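EmrA (Aquifex aeolicus, PDB 4TKO) acts as the periplasmic adaptor of a major facilitator superfamily multidrug efflux pump, probably helping to move xenobiotics out of the cell. Local coordinates at residues 56-60 and 213-217; 63-67 and 206-210. The contacts are given in a common frame with arbitrary orientation. Numbering follows the deposited sequence.

Contact 1: 56-60 and 213-217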
# COMPACT_ATOMS: atom_id res chain seq x y z
N TYR A 56 -1.71 -8.86 19.85
CA TYR A 56 -1.50 -8.44 18.48
C TYR A 56 -2.82 -8.03 17.83
O TYR A 56 -2.83 -7.21 16.90
CB TYR A 56 -0.82 -9.55 17.66
CG TYR A 56 0.60 -9.83 18.11
CD1 TYR A 56 1.52 -8.81 18.23
CD2 TYR A 56 1.00 -11.12 18.47
CE1 TYR A 56 2.82 -9.05 18.66
CE2 TYR A 56 2.31 -11.37 18.90
CZ TYR A 56 3.21 -10.33 18.98
OH TYR A 56 4.49 -10.57 19.41
N GLU A 57 -3.92 -8.59 18.31
CA GLU A 57 -5.23 -8.26 17.77
C GLU A 57 -5.74 -6.94 18.32
O GLU A 57 -6.42 -6.19 17.63
CB GLU A 57 -6.22 -9.38 18.05
CG GLU A 57 -6.04 -10.54 17.11
CD GLU A 57 -6.97 -11.70 17.39
OE1 GLU A 57 -7.31 -11.92 18.58
OE2 GLU A 57 -7.35 -12.40 16.43
N LEU A 58 -5.39 -6.65 19.56
CA LEU A 58 -5.68 -5.34 20.12
C LEU A 58 -4.90 -4.29 19.35
O LEU A 58 -5.46 -3.29 18.89
CB LEU A 58 -5.31 -5.29 21.61
CG LEU A 58 -5.61 -3.95 22.28
CD1 LEU A 58 -7.11 -3.78 22.54
CD2 LEU A 58 -4.80 -3.75 23.55
N GLU A 59 -3.60 -4.52 19.20
CA GLU A 59 -2.72 -3.63 18.47
C GLU A 59 -3.28 -3.29 17.09
O GLU A 59 -3.22 -2.15 16.66
CB GLU A 59 -1.33 -4.26 18.32
CG GLU A 59 -0.32 -3.42 17.55
CD GLU A 59 0.94 -4.20 17.19
OE1 GLU A 59 0.83 -5.17 16.40
OE2 GLU A 59 2.03 -3.85 17.69
N LYS A 60 -3.85 -4.28 16.42
CA LYS A 60 -4.43 -4.05 15.10
C LYS A 60 -5.67 -3.19 15.22
O LYS A 60 -5.88 -2.27 14.44
CB LYS A 60 -4.77 -5.38 14.42
CG LYS A 60 -5.57 -5.22 13.13
CD LYS A 60 -5.98 -6.56 12.56
CE LYS A 60 -7.03 -6.42 11.48
NZ LYS A 60 -7.74 -7.70 11.18
N ALA A 213 0.38 -5.58 11.22
CA ALA A 213 -0.27 -6.17 12.38
C ALA A 213 -1.00 -7.48 12.03
O ALA A 213 -0.92 -8.46 12.76
CB ALA A 213 -1.23 -5.19 12.99
N GLU A 214 -1.73 -7.50 10.92
CA GLU A 214 -2.39 -8.73 10.51
C GLU A 214 -1.36 -9.83 10.26
O GLU A 214 -1.68 -11.01 10.37
CB GLU A 214 -3.26 -8.52 9.27
CG GLU A 214 -4.69 -8.08 9.59
CD GLU A 214 -5.30 -7.14 8.54
OE1 GLU A 214 -4.56 -6.66 7.65
OE2 GLU A 214 -6.52 -6.89 8.62
N GLN A 215 -0.13 -9.44 9.94
CA GLN A 215 0.91 -10.44 9.75
C GLN A 215 1.29 -11.03 11.08
O GLN A 215 1.34 -12.25 11.24
CB GLN A 215 2.14 -9.87 9.05
CG GLN A 215 2.28 -10.36 7.62
CD GLN A 215 2.25 -11.88 7.52
OE1 GLN A 215 2.88 -12.56 8.32
NE2 GLN A 215 1.52 -12.40 6.54
N LYS A 216 1.54 -10.16 12.06
CA LYS A 216 1.92 -10.62 13.38
C LYS A 216 0.86 -11.59 13.92
O LYS A 216 1.18 -12.60 14.53
CB LYS A 216 2.11 -9.43 14.33
CG LYS A 216 3.15 -8.43 13.84
CD LYS A 216 3.48 -7.36 14.88
CE LYS A 216 4.43 -6.33 14.27
NZ LYS A 216 4.35 -4.98 14.92
N ILE A 217 -0.41 -11.30 13.64
CA ILE A 217 -1.50 -12.14 14.09
C ILE A 217 -1.43 -13.50 13.40
O ILE A 217 -1.57 -14.54 14.04
CB ILE A 217 -2.87 -11.48 13.82
CG1 ILE A 217 -3.05 -10.26 14.73
CG2 ILE A 217 -4.00 -12.46 14.06
CD1 ILE A 217 -4.13 -9.32 14.27

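Contact 2: 63-67 and 206-210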
# COMPACT_ATOMS: atom_id res chain seq x y z
N LEU A 63 -5.45 0.30 15.90
CA LEU A 63 -5.12 1.03 14.68
C LEU A 63 -6.35 1.26 13.83
O LEU A 63 -6.45 2.27 13.14
CB LEU A 63 -4.07 0.29 13.86
CG LEU A 63 -2.64 0.12 14.38
CD1 LEU A 63 -1.79 -0.51 13.32
CD2 LEU A 63 -2.03 1.44 14.83
N GLU A 64 -7.28 0.31 13.86
CA GLU A 64 -8.51 0.43 13.10
C GLU A 64 -9.43 1.50 13.70
O GLU A 64 -10.28 2.06 13.01
CB GLU A 64 -9.24 -0.91 13.03
CG GLU A 64 -8.64 -1.90 12.04
CD GLU A 64 -9.10 -3.33 12.29
OE1 GLU A 64 -9.15 -3.75 13.48
OE2 GLU A 64 -9.42 -4.04 11.30
N LYS A 65 -9.25 1.78 14.98
CA LYS A 65 -9.94 2.89 15.62
C LYS A 65 -9.43 4.18 15.01
O LYS A 65 -10.21 5.00 14.53
CB LYS A 65 -9.70 2.90 17.13
CG LYS A 65 -10.14 1.63 17.84
CD LYS A 65 -11.59 1.68 18.27
CE LYS A 65 -11.92 0.49 19.18
NZ LYS A 65 -10.95 0.32 20.32
N LYS A 66 -8.11 4.34 15.04
CA LYS A 66 -7.46 5.54 14.52
C LYS A 66 -7.66 5.69 13.02
O LYS A 66 -7.62 6.79 12.49
CB LYS A 66 -5.98 5.52 14.88
CG LYS A 66 -5.75 5.40 16.40
CD LYS A 66 -4.27 5.39 16.80
CE LYS A 66 -4.12 5.27 18.31
NZ LYS A 66 -2.72 5.50 18.79
N MET A 67 -7.91 4.57 12.35
CA MET A 67 -8.18 4.57 10.92
C MET A 67 -9.50 5.27 10.59
O MET A 67 -9.54 6.18 9.77
CB MET A 67 -8.19 3.14 10.37
CG MET A 67 -8.81 3.01 8.99
SD MET A 67 -7.58 2.73 7.70
CE MET A 67 -8.55 1.83 6.49
N LEU A 206 -1.15 4.07 7.47
CA LEU A 206 -1.91 3.32 8.46
C LEU A 206 -2.39 2.00 7.88
O LEU A 206 -2.43 0.99 8.57
CB LEU A 206 -3.11 4.11 8.97
CG LEU A 206 -2.89 4.83 10.30
CD1 LEU A 206 -4.22 5.12 10.97
CD2 LEU A 206 -1.99 4.00 11.19
N LYS A 207 -2.78 2.01 6.61
CA LYS A 207 -3.18 0.78 5.96
C LYS A 207 -1.99 -0.17 5.96
O LYS A 207 -2.16 -1.39 5.95
CB LYS A 207 -3.66 1.04 4.53
CG LYS A 207 -5.03 1.70 4.47
CD LYS A 207 -5.49 1.90 3.04
CE LYS A 207 -6.84 2.60 3.00
NZ LYS A 207 -7.20 3.00 1.61
N GLU A 208 -0.79 0.41 6.00
CA GLU A 208 0.44 -0.36 6.00
C GLU A 208 0.72 -0.94 7.39
O GLU A 208 1.17 -2.08 7.51
CB GLU A 208 1.61 0.50 5.54
CG GLU A 208 2.87 -0.29 5.24
CD GLU A 208 2.67 -1.36 4.17
OE1 GLU A 208 1.61 -1.35 3.49
OE2 GLU A 208 3.57 -2.21 4.00
N ARG A 209 0.47 -0.15 8.43
CA ARG A 209 0.65 -0.62 9.80
C ARG A 209 -0.33 -1.74 10.14
O ARG A 209 0.03 -2.70 10.82
CB ARG A 209 0.50 0.54 10.78
CG ARG A 209 1.68 1.49 10.76
CD ARG A 209 1.61 2.50 11.88
NE ARG A 209 2.88 3.19 12.03
CZ ARG A 209 3.83 2.82 12.88
NH1 ARG A 209 3.64 1.77 13.67
NH2 ARG A 209 4.97 3.50 12.95
N ILE A 210 -1.57 -1.59 9.68
CA ILE A 210 -2.57 -2.65 9.74
C ILE A 210 -2.07 -3.93 9.08
O ILE A 210 -2.00 -4.98 9.71
CB ILE A 210 -3.89 -2.23 9.04
CG1 ILE A 210 -4.42 -0.91 9.61
CG2 ILE A 210 -4.94 -3.33 9.15
CD1 ILE A 210 -4.61 -0.93 11.08

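Contact 1: 56-60 and 213-217
Start at Y56, whose CA-to-CB bond points at the opposing helix. Its ring lies against the backbone end of K216: K216 CB stands 4.3 Å from the centroid of the Y56 ring, over one face, in a CH-pi contact. Nearer the backbone, Y56 CB meets I217 CG1 at 3.7 Å. The ring's hydroxyl hydrogen-bonds to the carbonyl of S28, tying the start of this helix to a loop of the neighbouring beta domain. E57 adds its side chain at the edge, with E57 CG 3.6 Å from I217 CD1. I217 CD1 also lies 3.6 Å from Y56 O and 3.7 Å from K60 CD, so I217 fills a hollow formed by Y56, E57 and K60. E59 reaches along the other flank: E59 OE1 is 3.8 Å from K216 CD, and E59 OE2 makes a long salt bridge of 3.8 Å to K216 NZ. Finally K60 stretches out fully extended. K60 CB rests 3.8 Å from A213 CB, where the small side chain lets the backbones close in, and K60 NZ forms a 2.9 Å salt bridge to E214 OE2. With the local axes 8.8 Å apart at 165°, apolar contacts inside and charge pairs along the flanks, this is the root of an antiparallel coiled-coil hairpin, leaving the barrel-sandwich hybrid as in other membrane fusion proteins.

Contact 2: 63-67 and 206-210
Here side chains of the two helices of the antiparallel hairpin, in a region predicted to be coiled coil, interdigitate much as in a coiled coil, their local axes 10.1 Å apart at 160°. L63 is the bump on one side. It pushes into the space bounded by L206, R209 and I210, bringing L63 CD1 to 3.6 Å from R209 CB and L63 CD2 to 4.5 Å from L206 CD2. L206 answers from the other helix: L206 CD1 settles among L63, K66 and M67, 4.2 Å from L63 O, 4.0 Å from K66 C and 4.0 Å from M67 N. I210 is the next bump, the end of its side chain coming towards the turn at L63 and E64. The charged ends of K66 and R209 lead away from the seam, which leaves their inner carbons to wall it. M67 closes the far end by laying its thioether across towards the neighbouring lysine, where M67 CE comes 4.0 Å from K207 CE.

How the contacts relate
Both contacts join helix 54-68 to helix 202-218 and both lie at the surface of a long, thin chain, so neither is a true core; A213 of contact 1 is the one buried residue among those that touch. Contact 1 sits at the root, beside the beta domain, where loop residues such as V27 also pack on the pair and salt bridges flank the seam. Contact 2, its centre about 10 Å from that of contact 1 and further along the hairpin from the beta domain, has no salt bridge between its segments and relies on leucine, isoleucine and methionine, over a slightly wider gap. The two touch where K60 O packs 3.8 Å from I210 CD1, on the same pair of helices.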